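Local coordinates for protein mitochondrial association factor 1 (PDB 6BXS) that belongs to a Toxoplasma gondii family tied to the manipulation of host mitochondria and carries a macro domain, a fold often associated with ADP-ribose binding, at residues Ala50-Tyr53 and Gly54-Gly58; Pro80-Ala83 and Thr84-Ser87; Ser180-Asn183 and Met184-Ala188; Met257-Pro260 and Ser261-Leu265. All blocks are in the same frame, centred on the assembly; numbering follows the deposited sequence.

In the fold
From the N terminus, the chain first meets contact 1, a turn in the loop that leads from strand 45-50 towards helix 61-76. Contact 2 follows where the next loop becomes helix 83-103, and S87 OG there probably bonds to I57 O of contact 1, joining the loop to the helix start. Contact 3 lies wholly within helix 179-202, after strand 166-170. Contact 4 makes the turn from strand 253-256 into the last helix, 263-276. All four are local and come in series, none enclosing or crossing another. Contacts 1 and 4 mark exits from strands of the mixed sheet, while contacts 2 and 3 belong to helices packed around it.

Contact 1: residues Ala50-Tyr53 and Gly54-Gly58; sequences AGTY and GLFIG
T52 and F56 meet side chain to side chain across a tight turn. Threonine OG1 and CG2 approach the CD2, CE2 and CZ atoms of the phenyl ring obliquely, with OG1 3.2 Å from F56 CD2 and CG2 3.7 Å from F56 CE2; the two side chains cross at about a right angle. F56 chi1 of 73° sets CG between the backbone N and the carbonyl carbon, which brings the ring back beside T52. A beta-branched residue suits the spot because both of its branches touch the ring, OG1 at CD2 and CE2, CG2 at CE2 and CZ.

The hydrogen bonding is that of a type I beta turn from T52 to L55. L55 N donates to T52 O at 3.0 Å, and the nitrogen stands well above the carbonyl plane. G54 fills the third position of the turn. L55 then takes a left-handed backbone conformation (phi 69°), and its CD2 folds back to 3.7 Å from T52 O.

Y53 sends its ring away from the turn, and its hydroxyl bonds to A172 O. The loop leaves central strand 45-50, a position that probably corresponds to part of the ADP-ribose cleft of other macro domains. Around it, G51 bonds through its backbone to T170 at the end of strand 166-170, L55 packs on L98 of helix 83-103, and I57 lies against A67 of helix 61-76 and M167 of strand 166-170.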
# COMPACT_ATOMS: atom_id res chain seq x y z
N ALA A 50 3.65 -1.96 3.43
CA ALA A 50 3.40 -3.38 3.65
C ALA A 50 3.15 -3.60 5.14
O ALA A 50 4.08 -3.84 5.91
CB ALA A 50 4.58 -4.22 3.17
N GLY A 51 1.88 -3.52 5.52
CA GLY A 51 1.49 -3.47 6.92
C GLY A 51 1.56 -4.79 7.66
O GLY A 51 1.71 -5.85 7.06
N THR A 52 1.44 -4.70 8.98
CA THR A 52 1.45 -5.87 9.85
C THR A 52 0.03 -6.26 10.22
O THR A 52 -0.89 -5.44 10.14
CB THR A 52 2.26 -5.61 11.13
OG1 THR A 52 1.67 -4.51 11.83
CG2 THR A 52 3.71 -5.27 10.80
N TYR A 53 -0.16 -7.50 10.64
CA TYR A 53 -1.47 -8.00 11.03
C TYR A 53 -1.98 -7.30 12.29
O TYR A 53 -3.18 -7.29 12.56
CB TYR A 53 -1.41 -9.51 11.24
CG TYR A 53 -0.91 -10.25 10.01
CD1 TYR A 53 -1.64 -10.21 8.83
CD2 TYR A 53 0.28 -10.96 10.03
CE1 TYR A 53 -1.19 -10.87 7.70
CE2 TYR A 53 0.73 -11.63 8.90
CZ TYR A 53 -0.01 -11.57 7.74
OH TYR A 53 0.43 -12.23 6.61
N GLY A 54 -1.06 -6.70 13.05
CA GLY A 54 -1.42 -5.94 14.24
C GLY A 54 -1.71 -4.48 13.95
O GLY A 54 -2.10 -3.73 14.84
N LEU A 55 -1.49 -4.07 12.70
CA LEU A 55 -1.88 -2.74 12.21
C LEU A 55 -1.08 -1.57 12.79
O LEU A 55 -1.59 -0.45 12.85
CB LEU A 55 -3.37 -2.49 12.48
CG LEU A 55 -4.36 -3.57 12.05
CD1 LEU A 55 -5.79 -3.12 12.34
CD2 LEU A 55 -4.20 -3.91 10.57
N PHE A 56 0.17 -1.81 13.20
CA PHE A 56 1.02 -0.73 13.70
C PHE A 56 2.02 -0.27 12.64
O PHE A 56 2.42 -1.05 11.77
CB PHE A 56 1.78 -1.17 14.95
CG PHE A 56 2.89 -2.14 14.67
CD1 PHE A 56 4.16 -1.68 14.35
CD2 PHE A 56 2.67 -3.50 14.71
CE1 PHE A 56 5.18 -2.57 14.08
CE2 PHE A 56 3.69 -4.39 14.43
CZ PHE A 56 4.95 -3.92 14.12
N ILE A 57 2.42 0.99 12.72
CA ILE A 57 3.51 1.52 11.91
C ILE A 57 4.79 1.52 12.73
O ILE A 57 4.92 2.25 13.71
CB ILE A 57 3.20 2.94 11.40
CG1 ILE A 57 2.02 2.89 10.42
CG2 ILE A 57 4.42 3.55 10.71
CD1 ILE A 57 1.46 4.25 10.05
N GLY A 58 5.75 0.70 12.31
CA GLY A 58 6.99 0.52 13.04
C GLY A 58 7.62 -0.81 12.68
O GLY A 58 7.34 -1.36 11.61

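Contact 2: residues Pro80-Ala83 and Thr84-Ser87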
# COMPACT_ATOMS: atom_id res chain seq x y z
N PRO A 80 8.20 15.95 19.61
CA PRO A 80 8.58 14.77 20.39
C PRO A 80 7.78 13.54 19.96
O PRO A 80 6.68 13.30 20.46
CB PRO A 80 8.25 15.18 21.84
CG PRO A 80 7.53 16.51 21.76
CD PRO A 80 7.21 16.77 20.33
N LEU A 81 8.33 12.80 19.00
CA LEU A 81 7.70 11.57 18.51
C LEU A 81 8.67 10.41 18.62
O LEU A 81 9.75 10.44 18.03
CB LEU A 81 7.23 11.74 17.06
CG LEU A 81 6.47 10.56 16.46
CD1 LEU A 81 5.13 10.36 17.16
CD2 LEU A 81 6.27 10.74 14.97
N THR A 82 8.29 9.39 19.37
CA THR A 82 9.11 8.20 19.55
C THR A 82 8.51 7.03 18.80
O THR A 82 7.38 7.10 18.32
CB THR A 82 9.26 7.83 21.04
OG1 THR A 82 8.00 7.40 21.56
CG2 THR A 82 9.76 9.03 21.84
N ALA A 83 9.28 5.95 18.69
CA ALA A 83 8.82 4.74 18.01
C ALA A 83 7.56 4.18 18.65
O ALA A 83 6.64 3.75 17.96
CB ALA A 83 9.92 3.69 18.01
N THR A 84 7.52 4.19 19.98
CA THR A 84 6.39 3.63 20.71
C THR A 84 5.13 4.48 20.55
O THR A 84 4.02 3.96 20.48
CB THR A 84 6.70 3.49 22.21
OG1 THR A 84 7.09 4.76 22.75
CG2 THR A 84 7.82 2.49 22.43
N GLU A 85 5.31 5.80 20.49
CA GLU A 85 4.19 6.71 20.25
C GLU A 85 3.52 6.41 18.92
O GLU A 85 2.31 6.19 18.84
CB GLU A 85 4.65 8.17 20.27
CG GLU A 85 4.99 8.72 21.64
CD GLU A 85 5.41 10.17 21.59
OE1 GLU A 85 4.69 10.98 20.97
OE2 GLU A 85 6.47 10.51 22.17
N LEU A 86 4.33 6.40 17.86
CA LEU A 86 3.85 6.17 16.51
C LEU A 86 3.23 4.79 16.36
O LEU A 86 2.18 4.63 15.73
CB LEU A 86 4.99 6.34 15.51
CG LEU A 86 4.69 5.99 14.05
CD1 LEU A 86 3.48 6.75 13.53
CD2 LEU A 86 5.91 6.29 13.19
N SER A 87 3.88 3.79 16.95
CA SER A 87 3.38 2.42 16.90
C SER A 87 2.00 2.31 17.53
O SER A 87 1.08 1.76 16.93
CB SER A 87 4.35 1.47 17.61
OG SER A 87 5.40 1.07 16.75
O HOH W 1 6.80 3.38 15.22
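L81 and L86 form a hydrophobic staple across the start of helix 83-103: the residue before the N-cap reaches the fourth residue after it, with L81 CD1 4.3 Å from L86 CB. L81 has CG opposite its backbone N (chi1 -176°), which carries the branch along the first helical turn, where CD1 also lies 3.8 Å from E85 CB. Leucine suits both places, because I70 and A74 of helix 61-76 cover L81 while A67 and I71 cover L86.

T82 is the N-cap. Its chi1 of 67° tucks OG1 between the backbone N and the carbonyl carbon, facing the helix start, and T84 OG1, turned in the same way, meets it at 3.0 Å in a hydroxyl-hydroxyl hydrogen bond that either may donate. The T82 methyl turns to the other side, towards the E85 carboxylate.

E85 runs out at about a right angle to T82, its CG 3.3 Å from T82 OG1. The sequence spacing fits a capping box, but the bond from T82 N to the E85 carboxylate that would define one is not made; instead P80 O lies 3.1 Å from E85 OE1. Two acceptors so close would probably repel each other, and R118, weakly bonded to P80 O, may ease this.

The backbone takes up its helical pattern at once: L86 N donates almost straight to T82 O (174°), and S87 N to A83 O. The serine hydroxyl has one proton to share between I57 O and a water that bridges the same turn, accepting from S87 OG and donating to A83 O at 2.8 Å.

Contact 3: residues Ser180-Asn183 and Met184-Ala188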
# COMPACT_ATOMS: atom_id res chain seq x y z
N SER A 180 -5.68 -21.20 -3.12
CA SER A 180 -7.04 -20.72 -3.32
C SER A 180 -7.35 -19.55 -2.40
O SER A 180 -7.87 -18.52 -2.84
CB SER A 180 -8.04 -21.85 -3.09
OG SER A 180 -9.33 -21.48 -3.51
N ALA A 181 -7.03 -19.69 -1.11
CA ALA A 181 -7.29 -18.64 -0.14
C ALA A 181 -6.34 -17.47 -0.34
O ALA A 181 -6.72 -16.31 -0.20
CB ALA A 181 -7.17 -19.19 1.28
N TYR A 182 -5.09 -17.79 -0.66
CA TYR A 182 -4.06 -16.78 -0.86
C TYR A 182 -4.39 -15.85 -2.02
O TYR A 182 -4.39 -14.63 -1.87
CB TYR A 182 -2.70 -17.45 -1.10
CG TYR A 182 -1.54 -16.49 -1.16
CD1 TYR A 182 -0.91 -16.06 -0.00
CD2 TYR A 182 -1.08 -16.01 -2.38
CE1 TYR A 182 0.15 -15.18 -0.05
CE2 TYR A 182 -0.01 -15.12 -2.44
CZ TYR A 182 0.59 -14.71 -1.27
OH TYR A 182 1.65 -13.83 -1.31
N ASN A 183 -4.68 -16.44 -3.18
CA ASN A 183 -5.01 -15.67 -4.37
C ASN A 183 -6.24 -14.79 -4.15
O ASN A 183 -6.27 -13.63 -4.55
CB ASN A 183 -5.24 -16.59 -5.57
CG ASN A 183 -3.97 -17.26 -6.05
OD1 ASN A 183 -2.87 -16.72 -5.89
ND2 ASN A 183 -4.11 -18.43 -6.67
N MET A 184 -7.25 -15.37 -3.50
CA MET A 184 -8.48 -14.66 -3.21
C MET A 184 -8.24 -13.47 -2.28
O MET A 184 -8.79 -12.39 -2.49
CB MET A 184 -9.49 -15.62 -2.58
CG MET A 184 -10.94 -15.21 -2.74
SD MET A 184 -12.07 -16.57 -2.37
CE MET A 184 -11.74 -17.72 -3.71
N ALA A 185 -7.40 -13.66 -1.27
CA ALA A 185 -7.07 -12.60 -0.32
C ALA A 185 -6.22 -11.52 -0.98
O ALA A 185 -6.38 -10.33 -0.70
CB ALA A 185 -6.34 -13.18 0.90
N TYR A 186 -5.33 -11.94 -1.88
CA TYR A 186 -4.44 -11.02 -2.57
C TYR A 186 -5.23 -10.08 -3.49
O TYR A 186 -4.95 -8.88 -3.55
CB TYR A 186 -3.39 -11.78 -3.39
CG TYR A 186 -2.05 -11.08 -3.50
CD1 TYR A 186 -1.91 -9.91 -4.23
CD2 TYR A 186 -0.93 -11.60 -2.87
CE1 TYR A 186 -0.68 -9.27 -4.33
CE2 TYR A 186 0.30 -10.97 -2.96
CZ TYR A 186 0.42 -9.81 -3.69
OH TYR A 186 1.65 -9.19 -3.78
N LYS A 187 -6.21 -10.63 -4.20
CA LYS A 187 -7.06 -9.83 -5.07
C LYS A 187 -7.90 -8.85 -4.25
O LYS A 187 -8.05 -7.69 -4.63
CB LYS A 187 -7.98 -10.73 -5.90
CG LYS A 187 -7.25 -11.62 -6.88
CD LYS A 187 -8.17 -12.69 -7.43
CE LYS A 187 -7.42 -13.66 -8.33
NZ LYS A 187 -8.10 -14.97 -8.44
N ALA A 188 -8.44 -9.33 -3.14
CA ALA A 188 -9.21 -8.50 -2.22
C ALA A 188 -8.36 -7.34 -1.71
O ALA A 188 -8.85 -6.22 -1.55
CB ALA A 188 -9.71 -9.33 -1.05
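Between S180 and K187 the backbone is regular alpha helix, each N-H bonding to the carbonyl four residues earlier: M184 N to S180 O, A185 N to A181 O, Y186 N to Y182 O and K187 N to N183 O. The longest of these is M184 N to S180 O at 3.3 Å, the shortest Y186 N to Y182 O at 2.8 Å.

One turn apart, Y182 and Y186 lie side by side and point the same way. Y182 CE2 is 3.7 Å from Y186 CD2, and the Y182 hydroxyl comes in at the edge of the Y186 ring, near its plane. The ring planes are inclined at 53°, neither stacked nor edge-to-face. In Y182, CG lies opposite the backbone N (chi1 -174°), which lays the ring along the helix towards its neighbour. The two rings have different outer partners: Y182 makes a cation-pi contact with R228, and the Y186 hydroxyl bonds to L219 O.

Helix 179-202 is one of the helices that flank the mixed sheet of this macro domain, and the tyrosine side faces helix 230-248, with Y182 on I233 and Y186 on N237. L219 belongs to the loop after strand 213-216, a region that probably corresponds to one lining the ligand cleft in other macro domains.

A185 CB lies 3.3 Å from A181 O, the usual spacing in a helix, and the small side chain rests on P173. K187 trails its aliphatic chain back past the preceding turn, CG passing 3.2 Å from N183 O. M184, bent at its thioether, brings CE back to 4.0 Å from S180 O.

Contact 4: residues Met257-Pro260 and Ser261-Leu265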
# COMPACT_ATOMS: atom_id res chain seq x y z
N MET A 257 7.97 -0.82 -6.49
CA MET A 257 9.29 -0.69 -5.89
C MET A 257 10.14 -1.90 -6.25
O MET A 257 9.63 -2.90 -6.76
CB MET A 257 9.17 -0.55 -4.38
CG MET A 257 8.30 0.63 -3.94
SD MET A 257 7.89 0.60 -2.19
CE MET A 257 9.51 0.77 -1.46
N TYR A 258 11.44 -1.81 -5.97
CA TYR A 258 12.37 -2.84 -6.41
C TYR A 258 12.68 -3.87 -5.33
O TYR A 258 12.84 -3.54 -4.16
CB TYR A 258 13.68 -2.19 -6.86
CG TYR A 258 14.70 -3.20 -7.36
CD1 TYR A 258 14.65 -3.67 -8.67
CD2 TYR A 258 15.69 -3.68 -6.52
CE1 TYR A 258 15.58 -4.59 -9.13
CE2 TYR A 258 16.62 -4.60 -6.97
CZ TYR A 258 16.56 -5.05 -8.28
OH TYR A 258 17.48 -5.97 -8.73
N GLU A 259 12.75 -5.13 -5.76
CA GLU A 259 13.36 -6.18 -4.96
C GLU A 259 14.18 -7.06 -5.91
O GLU A 259 13.80 -7.23 -7.08
CB GLU A 259 12.30 -6.99 -4.19
CG GLU A 259 11.10 -7.45 -5.01
CD GLU A 259 11.34 -8.75 -5.76
OE1 GLU A 259 12.20 -9.54 -5.34
OE2 GLU A 259 10.64 -8.97 -6.77
N PRO A 260 15.31 -7.61 -5.43
CA PRO A 260 16.32 -8.24 -6.29
C PRO A 260 15.82 -9.25 -7.33
O PRO A 260 16.45 -9.37 -8.38
CB PRO A 260 17.23 -8.94 -5.28
CG PRO A 260 17.16 -8.09 -4.08
CD PRO A 260 15.74 -7.59 -4.02
N SER A 261 14.72 -9.95 -7.07
CA SER A 261 14.24 -10.98 -7.99
C SER A 261 13.32 -10.43 -9.09
O SER A 261 12.90 -11.17 -9.97
CB SER A 261 13.50 -12.09 -7.23
OG SER A 261 12.25 -11.64 -6.76
N ASP A 262 13.02 -9.13 -9.01
CA ASP A 262 12.19 -8.46 -10.01
C ASP A 262 10.87 -9.20 -10.25
O ASP A 262 10.34 -9.24 -11.36
CB ASP A 262 12.98 -8.31 -11.33
CG ASP A 262 13.25 -6.85 -11.69
OD1 ASP A 262 12.52 -5.96 -11.23
OD2 ASP A 262 14.20 -6.61 -12.47
N THR A 263 10.34 -9.78 -9.18
CA THR A 263 9.19 -10.67 -9.27
C THR A 263 7.91 -9.93 -9.69
O THR A 263 7.09 -10.49 -10.42
CB THR A 263 8.95 -11.38 -7.93
OG1 THR A 263 10.01 -12.33 -7.71
CG2 THR A 263 7.62 -12.12 -7.90
N ALA A 264 7.75 -8.69 -9.24
CA ALA A 264 6.57 -7.91 -9.61
C ALA A 264 6.52 -7.73 -11.13
O ALA A 264 5.48 -7.92 -11.76
CB ALA A 264 6.59 -6.56 -8.92
N LEU A 265 7.66 -7.36 -11.70
CA LEU A 265 7.79 -7.20 -13.14
C LEU A 265 7.50 -8.50 -13.89
O LEU A 265 6.68 -8.53 -14.80
CB LEU A 265 9.20 -6.71 -13.48
CG LEU A 265 9.56 -6.55 -14.96
CD1 LEU A 265 8.67 -5.51 -15.63
CD2 LEU A 265 11.02 -6.17 -15.12
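The carboxylate of E259 folds over the turn that follows it and grips three groups of S261 and T263. OE1 takes two bonds from S261: the hydroxyl OG, at 2.5 Å and met on the syn lone pair, and S261 N at 3.1 Å from well above the carboxylate plane. OE2 accepts T263 N at 2.6 Å, nearly in line with its C-O bond. The fold-back depends on E259 having CG between backbone N and carbonyl carbon (chi1 48°) and a second bend at chi2.

The backbone frame is a type I beta turn from E259 to D262, closed by D262 N donating to E259 O at 2.8 Å. P260 in the second position fits through its fixed phi. D262 is the N-cap of the last helix of this macro domain, 263-276; its side chain makes no capping bond, and E259 serves the T263 amide instead. A bond from T263 OG1 to S261 OG, 2.5 Å, extends the chain of contacts begun at OE1. Both 2.5 Å lengths are doubtful and no sign of unusual strength.

Packing is lighter. D262 OD1 lies 4.0 Å from Y258 CE1, oblique to the ring, whose plane is 78° from the carboxylate.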